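Local coordinates for protein IclR family transcriptional regulator (Brucella abortus, PDB 5WHM) that probably represses transcription as an IclR-type regulator, pairing a DNA-binding helix-turn-helix domain with a C-terminal domain of the kind that senses small-molecule effectors, at residues 143-146 / 147-151; 210-213 / 214-218; 236-239 / 240-243. All coordinates share one frame; numbering follows the deposited sequence.

Contact 1 (143-146 / 147-151); sequences MRRQ and IGSTL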
HETATM    1  N   MSE C 143     -11.095 -13.001  11.979  1.00 79.68           N
HETATM    2  CA  MSE C 143      -9.891 -12.241  11.627  1.00 74.59           C
HETATM    3  C   MSE C 143     -10.086 -11.488  10.296  1.00 65.26           C
HETATM    4  O   MSE C 143     -10.487 -12.080   9.294  1.00 61.90           O
HETATM    5  CB  MSE C 143      -8.700 -13.201  11.556  1.00 77.60           C
HETATM    6  CG  MSE C 143      -7.356 -12.587  11.226  1.00 80.42           C
HETATM    7 SE   MSE C 143      -6.239 -13.906  10.297  0.35 80.41          SE
HETATM    8  CE  MSE C 143      -6.422 -13.230   8.458  1.00 74.98           C
ATOM      9  N   ARG C 144      -9.823 -10.180  10.296  1.00 61.07           N
ATOM     10  CA  ARG C 144     -10.022  -9.368   9.100  1.00 56.90           C
ATOM     11  C   ARG C 144      -8.949  -9.649   8.055  1.00 52.61           C
ATOM     12  O   ARG C 144      -7.759  -9.733   8.378  1.00 52.90           O
ATOM     13  CB  ARG C 144      -9.996  -7.879   9.461  1.00 65.98           C
ATOM     14  CG  ARG C 144     -11.335  -7.338   9.911  1.00 74.45           C
ATOM     15  CD  ARG C 144     -11.271  -6.267  11.006  1.00 81.99           C
ATOM     16  NE  ARG C 144     -10.563  -6.711  12.210  1.00 90.08           N
ATOM     17  CZ  ARG C 144     -11.136  -7.136  13.340  1.00 95.04           C
ATOM     18  NH1 ARG C 144     -10.371  -7.504  14.362  1.00 99.90           N
ATOM     19  NH2 ARG C 144     -12.460  -7.194  13.466  1.00 94.44           N
ATOM     20  N   ARG C 145      -9.367  -9.776   6.786  1.00 46.19           N
ATOM     21  CA  ARG C 145      -8.390  -9.769   5.699  1.00 45.08           C
ATOM     22  C   ARG C 145      -7.968  -8.328   5.414  1.00 34.80           C
ATOM     23  O   ARG C 145      -8.744  -7.383   5.579  1.00 37.09           O
ATOM     24  CB  ARG C 145      -8.948 -10.447   4.444  1.00 46.92           C
ATOM     25  CG  ARG C 145      -9.139 -11.974   4.635  1.00 52.67           C
ATOM     26  CD  ARG C 145      -9.294 -12.746   3.339  1.00 54.55           C
ATOM     27  NE  ARG C 145      -8.144 -12.618   2.452  1.00 56.13           N
ATOM     28  CZ  ARG C 145      -7.041 -13.365   2.525  1.00 58.52           C
ATOM     29  NH1 ARG C 145      -6.923 -14.303   3.463  1.00 60.18           N
ATOM     30  NH2 ARG C 145      -6.049 -13.164   1.654  1.00 55.87           N
ATOM     31  N   GLN C 146      -6.725  -8.154   5.021  1.00 39.12           N
ATOM     32  CA  GLN C 146      -6.174  -6.812   5.045  1.00 37.29           C
ATOM     33  C   GLN C 146      -6.310  -6.113   3.680  1.00 34.27           C
ATOM     34  O   GLN C 146      -6.462  -6.740   2.633  1.00 31.93           O
ATOM     35  CB  GLN C 146      -4.704  -6.863   5.472  1.00 45.69           C
ATOM     36  CG  GLN C 146      -4.472  -7.464   6.840  1.00 48.96           C
ATOM     37  CD  GLN C 146      -4.946  -6.531   7.931  1.00 55.44           C
ATOM     38  OE1 GLN C 146      -4.430  -5.422   8.055  1.00 55.38           O
ATOM     39  NE2 GLN C 146      -5.950  -6.956   8.709  1.00 53.78           N
ATOM     40  N   ILE C 147      -6.213  -4.785   3.717  1.00 34.81           N
ATOM     41  CA  ILE C 147      -6.276  -3.955   2.520  1.00 30.33           C
ATOM     42  C   ILE C 147      -5.047  -4.257   1.669  1.00 30.00           C
ATOM     43  O   ILE C 147      -3.913  -4.058   2.116  1.00 38.84           O
ATOM     44  CB  ILE C 147      -6.320  -2.465   2.913  1.00 37.50           C
ATOM     45  CG1 ILE C 147      -7.453  -2.212   3.909  1.00 38.38           C
ATOM     46  CG2 ILE C 147      -6.450  -1.560   1.688  1.00 31.44           C
ATOM     47  CD1 ILE C 147      -8.797  -2.527   3.351  1.00 36.47           C
ATOM     48  N   GLY C 148      -5.257  -4.695   0.430  1.00 31.29           N
ATOM     49  CA  GLY C 148      -4.146  -5.074  -0.420  1.00 28.94           C
ATOM     50  C   GLY C 148      -3.738  -6.534  -0.342  1.00 35.17           C
ATOM     51  O   GLY C 148      -2.872  -6.945  -1.111  1.00 29.92           O
ATOM     52  N   SER C 149      -4.312  -7.325   0.577  1.00 32.13           N
ATOM     53  CA  SER C 149      -4.132  -8.768   0.534  1.00 34.64           C
ATOM     54  C   SER C 149      -4.816  -9.309  -0.714  1.00 33.17           C
ATOM     55  O   SER C 149      -5.702  -8.665  -1.286  1.00 29.58           O
ATOM     56  CB  SER C 149      -4.735  -9.452   1.771  1.00 32.31           C
ATOM     57  OG  SER C 149      -6.137  -9.222   1.827  1.00 31.48           O
ATOM     58  N   THR C 150      -4.431 -10.519  -1.116  1.00 31.17           N
ATOM     59  CA  THR C 150      -4.918 -11.079  -2.363  1.00 36.32           C
ATOM     60  C   THR C 150      -5.533 -12.460  -2.146  1.00 37.18           C
ATOM     61  O   THR C 150      -5.253 -13.141  -1.159  1.00 39.63           O
ATOM     62  CB  THR C 150      -3.810 -11.196  -3.401  1.00 35.81           C
ATOM     63  OG1 THR C 150      -2.787 -12.048  -2.882  1.00 39.75           O
ATOM     64  CG2 THR C 150      -3.203  -9.794  -3.741  1.00 36.19           C
ATOM     65  N   LEU C 151      -6.355 -12.860  -3.107  1.00 31.64           N
ATOM     66  CA  LEU C 151      -6.907 -14.203  -3.234  1.00 39.41           C
ATOM     67  C   LEU C 151      -6.638 -14.708  -4.640  1.00 42.32           C
ATOM     68  O   LEU C 151      -6.726 -13.937  -5.598  1.00 37.11           O
ATOM     69  CB  LEU C 151      -8.425 -14.225  -2.991  1.00 38.23           C
ATOM     70  CG  LEU C 151      -8.865 -14.006  -1.544  1.00 46.03           C
ATOM     71  CD1 LEU C 151     -10.217 -13.344  -1.450  1.00 47.39           C
ATOM     72  CD2 LEU C 151      -8.959 -15.339  -0.897  1.00 50.53           C
TER
HETATM   73  O   HOH W   1      -5.324  -3.468   6.245  1.00 39.49           O
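Gln146 and Ser149 meet at the two ends of a type II beta turn and illustrate how a single carbonyl can organise a whole reversal. Gln146 O takes two donors from Ser149. Ser149 N closes the turn on Gln146 O at 3.0 Å, and Ser149 OG donates to the same Gln146 O at 2.6 Å, in the carbonyl plane and on a lone pair. The serine torsion explains the second bond: with OG between the backbone N and the carbonyl carbon (chi1 62°), the hydroxyl is turned back to the start of the turn. Gly148 occupies the third position with a phi of 91°, where a side chain would be pressed against the preceding carbonyl.

The side chain of Gln146 curls beside its own backbone. Folded at chi2 (-72°), it brings OE1 to 2.8 Å from a water that in turn accepts from Ile147 N at 3.0 Å, while Gln146 NE2 makes a weak bond to Arg144 O. The carboxamide thus has a partner at each end, one a water and one weak, which would tend to limit its rotation.

Arg145 reaches forward past the turn. Its chain bends at chi3 and sets the guanidinium beside the strand that follows: NH2 comes to 2.9 Å from Thr150 O and 3.9 Å from Ser149 CB, and Leu151 CD2 lies over one face of the guanidinium, off its centre. The NE of Arg145 is buried without a polar partner in the model.

The turn leads into strand 150-152, at one margin of the six-stranded sheet, and pairs through Gly148, Ser149 and Leu151 with strand 128-135, whose Tyr131 touches the Arg145 and Leu151 side chains. Tyr92 OH bonds Ile147 O, and Tyr92 and Arg145 of the second subunit pack on the turn from across the dimer.

Contact 2 (210-213 / 214-218); sequences GEWH and RDVNS. With ACY (acetic acid), chain J.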
ATOM      1  N   GLY C 210     -16.181 -23.652   0.158  1.00 48.24           N
ATOM      2  CA  GLY C 210     -14.964 -24.323   0.597  1.00 50.54           C
ATOM      3  C   GLY C 210     -13.942 -24.581  -0.492  1.00 49.48           C
ATOM      4  O   GLY C 210     -13.082 -25.452  -0.328  1.00 52.43           O
ATOM      5  N   GLU C 211     -14.003 -23.849  -1.600  1.00 47.06           N
ATOM      6  CA  GLU C 211     -13.121 -24.116  -2.729  1.00 50.01           C
ATOM      7  C   GLU C 211     -11.913 -23.181  -2.767  1.00 51.82           C
ATOM      8  O   GLU C 211     -11.077 -23.290  -3.672  1.00 52.80           O
ATOM      9  CB  GLU C 211     -13.918 -24.036  -4.032  1.00 49.31           C
ATOM     10  CG  GLU C 211     -14.996 -25.115  -4.117  1.00 56.10           C
ATOM     11  CD  GLU C 211     -16.041 -24.826  -5.182  1.00 57.27           C
ATOM     12  OE1 GLU C 211     -17.060 -24.131  -4.881  1.00 56.79           O
ATOM     13  OE2 GLU C 211     -15.820 -25.288  -6.317  1.00 57.22           O
ATOM     14  N   TRP C 212     -11.803 -22.269  -1.806  1.00 50.15           N
ATOM     15  CA  TRP C 212     -10.567 -21.549  -1.562  1.00 50.46           C
ATOM     16  C   TRP C 212      -9.897 -22.066  -0.296  1.00 52.99           C
ATOM     17  O   TRP C 212      -8.787 -22.598  -0.365  1.00 53.86           O
ATOM     18  CB  TRP C 212     -10.819 -20.038  -1.473  1.00 49.27           C
ATOM     19  CG  TRP C 212      -9.625 -19.308  -0.876  1.00 48.67           C
ATOM     20  CD1 TRP C 212      -8.354 -19.245  -1.380  1.00 47.50           C
ATOM     21  CD2 TRP C 212      -9.603 -18.586   0.355  1.00 48.09           C
ATOM     22  NE1 TRP C 212      -7.550 -18.512  -0.545  1.00 49.83           N
ATOM     23  CE2 TRP C 212      -8.289 -18.104   0.534  1.00 52.13           C
ATOM     24  CE3 TRP C 212     -10.573 -18.294   1.324  1.00 46.79           C
ATOM     25  CZ2 TRP C 212      -7.924 -17.335   1.636  1.00 53.66           C
ATOM     26  CZ3 TRP C 212     -10.208 -17.535   2.415  1.00 52.18           C
ATOM     27  CH2 TRP C 212      -8.894 -17.062   2.565  1.00 52.97           C
ATOM     28  N   HIS C 213     -10.563 -21.943   0.854  1.00 56.36           N
ATOM     29  CA  HIS C 213     -10.187 -22.604   2.100  1.00 59.93           C
ATOM     30  C   HIS C 213     -11.333 -23.509   2.530  1.00 61.48           C
ATOM     31  O   HIS C 213     -12.502 -23.128   2.420  1.00 55.65           O
ATOM     32  CB  HIS C 213      -9.887 -21.598   3.214  1.00 65.90           C
ATOM     33  CG  HIS C 213      -8.501 -21.029   3.174  1.00 73.50           C
ATOM     34  ND1 HIS C 213      -8.066 -20.072   4.069  1.00 76.19           N
ATOM     35  CD2 HIS C 213      -7.453 -21.278   2.352  1.00 76.72           C
ATOM     36  CE1 HIS C 213      -6.811 -19.755   3.798  1.00 76.65           C
ATOM     37  NE2 HIS C 213      -6.416 -20.473   2.762  1.00 77.03           N
ATOM     38  N   ARG C 214     -10.985 -24.690   3.057  1.00 71.72           N
ATOM     39  CA  ARG C 214     -11.957 -25.770   3.241  1.00 78.75           C
ATOM     40  C   ARG C 214     -13.168 -25.341   4.066  1.00 73.32           C
ATOM     41  O   ARG C 214     -14.300 -25.724   3.753  1.00 73.35           O
ATOM     42  CB  ARG C 214     -11.278 -26.982   3.888  1.00 90.03           C
ATOM     43  CG  ARG C 214     -10.449 -27.851   2.933  1.00 99.26           C
ATOM     44  CD  ARG C 214      -9.683 -28.932   3.705  1.00108.53           C
ATOM     45  NE  ARG C 214      -9.005 -29.909   2.849  1.00114.37           N
ATOM     46  CZ  ARG C 214      -7.776 -29.757   2.356  1.00115.98           C
ATOM     47  NH1 ARG C 214      -7.086 -28.658   2.617  1.00114.30           N
ATOM     48  NH2 ARG C 214      -7.239 -30.704   1.596  1.00118.87           N
ATOM     49  N   ASP C 215     -12.959 -24.549   5.122  1.00 68.46           N
ATOM     50  CA  ASP C 215     -14.038 -24.188   6.038  1.00 68.43           C
ATOM     51  C   ASP C 215     -14.531 -22.754   5.857  1.00 56.40           C
ATOM     52  O   ASP C 215     -15.117 -22.185   6.783  1.00 53.58           O
ATOM     53  CB  ASP C 215     -13.605 -24.407   7.485  1.00 78.67           C
ATOM     54  CG  ASP C 215     -13.210 -25.840   7.760  1.00 88.81           C
ATOM     55  OD1 ASP C 215     -14.079 -26.739   7.697  1.00 92.64           O
ATOM     56  OD2 ASP C 215     -12.013 -26.065   8.015  1.00 92.40           O
ATOM     57  N   VAL C 216     -14.325 -22.166   4.684  1.00 51.25           N
ATOM     58  CA  VAL C 216     -14.836 -20.842   4.353  1.00 44.80           C
ATOM     59  C   VAL C 216     -15.802 -20.988   3.177  1.00 42.76           C
ATOM     60  O   VAL C 216     -15.492 -21.666   2.193  1.00 42.27           O
ATOM     61  CB  VAL C 216     -13.686 -19.870   4.022  1.00 42.70           C
ATOM     62  CG1 VAL C 216     -14.215 -18.562   3.455  1.00 37.88           C
ATOM     63  CG2 VAL C 216     -12.835 -19.590   5.287  1.00 46.41           C
ATOM     64  N   ASN C 217     -16.983 -20.381   3.293  1.00 41.39           N
ATOM     65  CA  ASN C 217     -17.919 -20.269   2.181  1.00 40.90           C
ATOM     66  C   ASN C 217     -18.156 -18.797   1.883  1.00 40.44           C
ATOM     67  O   ASN C 217     -18.135 -17.959   2.788  1.00 39.78           O
ATOM     68  CB  ASN C 217     -19.258 -20.906   2.478  1.00 39.83           C
ATOM     69  CG  ASN C 217     -19.161 -22.386   2.733  1.00 44.93           C
ATOM     70  OD1 ASN C 217     -18.175 -23.032   2.390  1.00 44.16           O
ATOM     71  ND2 ASN C 217     -20.209 -22.940   3.320  1.00 46.22           N
ATOM     72  N   SER C 218     -18.440 -18.496   0.619  1.00 35.06           N
ATOM     73  CA  SER C 218     -18.563 -17.106   0.232  1.00 30.09           C
ATOM     74  C   SER C 218     -19.310 -17.004  -1.089  1.00 34.93           C
ATOM     75  O   SER C 218     -19.378 -17.971  -1.867  1.00 35.48           O
ATOM     76  CB  SER C 218     -17.152 -16.480   0.141  1.00 43.27           C
ATOM     77  OG  SER C 218     -17.143 -15.340  -0.683  1.00 47.50           O
TER
HETATM   78  C   ACY J 302     -13.947 -15.917  -1.520  1.00 38.54           C
HETATM   79  O   ACY J 302     -14.352 -14.960  -2.230  1.00 40.29           O
HETATM   80  OXT ACY J 302     -14.050 -17.133  -1.842  1.00 36.10           O
HETATM   81  CH3 ACY J 302     -13.294 -15.591  -0.206  1.00 35.90           C
HETATM   82  O   HOH W   2     -13.370 -21.146   0.275  1.00 40.18           O
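Gly210 lies against Val216 where the chain leaves strand 206-209 and doubles back. Its N gives a weak hydrogen bond to Val216 O at 2.9 Å, and its CA makes a CA-H...O contact to the same oxygen. Glycine suits the site, since its phi is positive and a side chain here would run into Arg214 O. Asn217 stands close by, its ND2 bonded to Leu242 O.

Glu211 turns away to a salt bridge with Arg160. At Trp212 the backbone N donates to a water at 2.8 Å, and this water lies 2.9 Å from Val216 O, so that it bridges the two across the loop. The indole swings out with CG anti to the backbone nitrogen (chi1 166°), which brings CE3 to 4.2 Å from Val216 CG1; the methyl touches the ring at its edge.

His213 follows with its imidazole laid against the indole, CG above the centre of the Trp212 ring, while its CB touches Val216 CG2 at 4.1 Å. Its carbonyl begins a type I beta turn: Val216 N donates to His213 O at 3.1 Å, at a nearly straight 164°.

Ser218 OG, hydrogen-bonded to Ser157 OG, lies 3.2 Å from O of an acetic acid, probably from the crystallisation liquor; Ser157, Val158 and Asn234 bond the acid. Backbone polar groups and one water close this hairpin, while Trp212 adds apolar contacts, its CE3 lying 4.1 Å from CH3 of the acetic acid. Such a molecule often marks a pocket, consistent with the effector binding of IclR-type domains, though unproven here.

Contact 3 (236-239 / 240-243); sequences GGPS and FQLP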
ATOM      1  N   GLY C 236     -18.592 -13.521   2.978  1.00 37.32           N
ATOM      2  CA  GLY C 236     -18.110 -14.875   3.192  1.00 35.41           C
ATOM      3  C   GLY C 236     -17.705 -15.025   4.636  1.00 42.00           C
ATOM      4  O   GLY C 236     -17.654 -14.052   5.390  1.00 39.58           O
ATOM      5  N   GLY C 237     -17.434 -16.267   5.024  1.00 45.02           N
ATOM      6  CA  GLY C 237     -17.057 -16.547   6.387  1.00 42.24           C
ATOM      7  C   GLY C 237     -17.068 -18.028   6.692  1.00 43.86           C
ATOM      8  O   GLY C 237     -17.068 -18.869   5.792  1.00 39.61           O
ATOM      9  N   PRO C 238     -17.036 -18.367   7.979  1.00 43.59           N
ATOM     10  CA  PRO C 238     -17.029 -19.776   8.384  1.00 42.53           C
ATOM     11  C   PRO C 238     -18.192 -20.545   7.773  1.00 44.84           C
ATOM     12  O   PRO C 238     -19.342 -20.106   7.810  1.00 42.41           O
ATOM     13  CB  PRO C 238     -17.134 -19.706   9.915  1.00 46.50           C
ATOM     14  CG  PRO C 238     -16.961 -18.204  10.284  1.00 46.21           C
ATOM     15  CD  PRO C 238     -16.544 -17.482   9.054  1.00 42.76           C
ATOM     16  N   SER C 239     -17.868 -21.704   7.203  1.00 48.25           N
ATOM     17  CA  SER C 239     -18.855 -22.486   6.476  1.00 49.80           C
ATOM     18  C   SER C 239     -20.006 -22.914   7.372  1.00 53.29           C
ATOM     19  O   SER C 239     -21.146 -22.996   6.907  1.00 53.16           O
ATOM     20  CB  SER C 239     -18.176 -23.695   5.849  1.00 52.78           C
ATOM     21  OG  SER C 239     -17.485 -24.419   6.843  1.00 55.85           O
ATOM     22  N   PHE C 240     -19.742 -23.166   8.658  1.00 56.31           N
ATOM     23  CA  PHE C 240     -20.830 -23.543   9.558  1.00 58.23           C
ATOM     24  C   PHE C 240     -21.813 -22.394   9.758  1.00 55.13           C
ATOM     25  O   PHE C 240     -22.978 -22.625  10.079  1.00 55.14           O
ATOM     26  CB  PHE C 240     -20.272 -24.026  10.908  1.00 63.27           C
ATOM     27  CG  PHE C 240     -19.900 -22.906  11.868  1.00 67.32           C
ATOM     28  CD1 PHE C 240     -20.825 -22.430  12.798  1.00 72.42           C
ATOM     29  CD2 PHE C 240     -18.622 -22.340  11.852  1.00 66.20           C
ATOM     30  CE1 PHE C 240     -20.492 -21.401  13.687  1.00 71.99           C
ATOM     31  CE2 PHE C 240     -18.280 -21.313  12.743  1.00 65.70           C
ATOM     32  CZ  PHE C 240     -19.217 -20.844  13.654  1.00 68.56           C
ATOM     33  N   GLN C 241     -21.369 -21.153   9.572  1.00 52.88           N
ATOM     34  CA  GLN C 241     -22.254 -20.007   9.725  1.00 54.11           C
ATOM     35  C   GLN C 241     -22.995 -19.659   8.442  1.00 51.86           C
ATOM     36  O   GLN C 241     -24.120 -19.140   8.497  1.00 52.75           O
ATOM     37  CB  GLN C 241     -21.439 -18.804  10.180  1.00 57.21           C
ATOM     38  CG  GLN C 241     -22.183 -17.511  10.167  1.00 62.59           C
ATOM     39  CD  GLN C 241     -21.307 -16.368  10.613  1.00 68.26           C
ATOM     40  OE1 GLN C 241     -20.138 -16.560  10.962  1.00 70.41           O
ATOM     41  NE2 GLN C 241     -21.864 -15.169  10.602  1.00 69.48           N
ATOM     42  N   LEU C 242     -22.391 -19.951   7.290  1.00 45.56           N
ATOM     43  CA  LEU C 242     -22.915 -19.562   5.979  1.00 45.84           C
ATOM     44  C   LEU C 242     -23.025 -20.798   5.101  1.00 44.59           C
ATOM     45  O   LEU C 242     -22.213 -21.000   4.196  1.00 42.86           O
ATOM     46  CB  LEU C 242     -22.019 -18.519   5.307  1.00 40.68           C
ATOM     47  CG  LEU C 242     -21.892 -17.160   5.998  1.00 43.08           C
ATOM     48  CD1 LEU C 242     -20.790 -16.339   5.346  1.00 38.02           C
ATOM     49  CD2 LEU C 242     -23.216 -16.417   5.920  1.00 41.78           C
ATOM     50  N   PRO C 243     -24.012 -21.656   5.350  1.00 48.44           N
ATOM     51  CA  PRO C 243     -24.231 -22.794   4.453  1.00 46.86           C
ATOM     52  C   PRO C 243     -24.589 -22.337   3.047  1.00 45.52           C
ATOM     53  O   PRO C 243     -25.054 -21.215   2.829  1.00 42.19           O
ATOM     54  CB  PRO C 243     -25.405 -23.540   5.106  1.00 49.34           C
ATOM     55  CG  PRO C 243     -25.345 -23.129   6.537  1.00 50.95           C
ATOM     56  CD  PRO C 243     -24.881 -21.719   6.539  1.00 45.93           C
TER
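Gln241 lies alongside Pro238, and its side chain can be followed outward atom by atom. Gln241 CB sits 3.4 Å from Pro238 O, the acceptor of Gln241 N. With CG anti to the backbone N (chi1 171°) and the chain extended beyond it, the glutamine runs beside the proline, the two side chains pointing the same way. At the tip the carboxamide divides its contacts: OE1 touches Pro238 CG at 3.6 Å, and NE2 leaves the segment to donate to Lys116 O.

The backbone here switches from strand to helix. Strand 229-238 of the GAF-like sheet ends at Pro238, the chain makes one tight turn, and Pro243 takes the N-cap position of helix 244-265. Pro238 O holds the turn by accepting from Gln241 N at 2.9 Å and from Leu242 N at 3.1 Å; Leu242 N also makes a weak hydrogen bond to Ser239 O.

Leu242 packs back along the strand, its CD1 3.4 Å from both Gly236 C and Gly237 N; the missing side chain of Gly237 leaves the methyl room against the backbone. The side chains of Phe240 and Pro238 cross obliquely. Phe240 CG stands between the backbone N and the carbonyl carbon (chi1 81°), and CE2 thereby lands 3.4 Å from Pro238 CB.

How the contacts relate
The three contacts come in series along the chain, all within the IclR C-terminal domain, and each sits at a strand end of the same six-stranded antiparallel sheet. Contact 1 leads into strand 150-152 on one margin; contacts 2 and 3 belong to the neighbouring strands 216-225 and 229-238, their centres about 8 Å apart. Asp215 O with Ser239 N and Asn217 O with Gly237 N probably join these two by hydrogen bonds. Contact 1, centred about 15 Å from contact 2, reaches it through Trp212, which packs on Leu151 and Arg145. Contacts 1 and 3 do not touch. Trp212 thus joins a dimer-facing turn to the loop of contact 2, and the bound acetic acid lies near both.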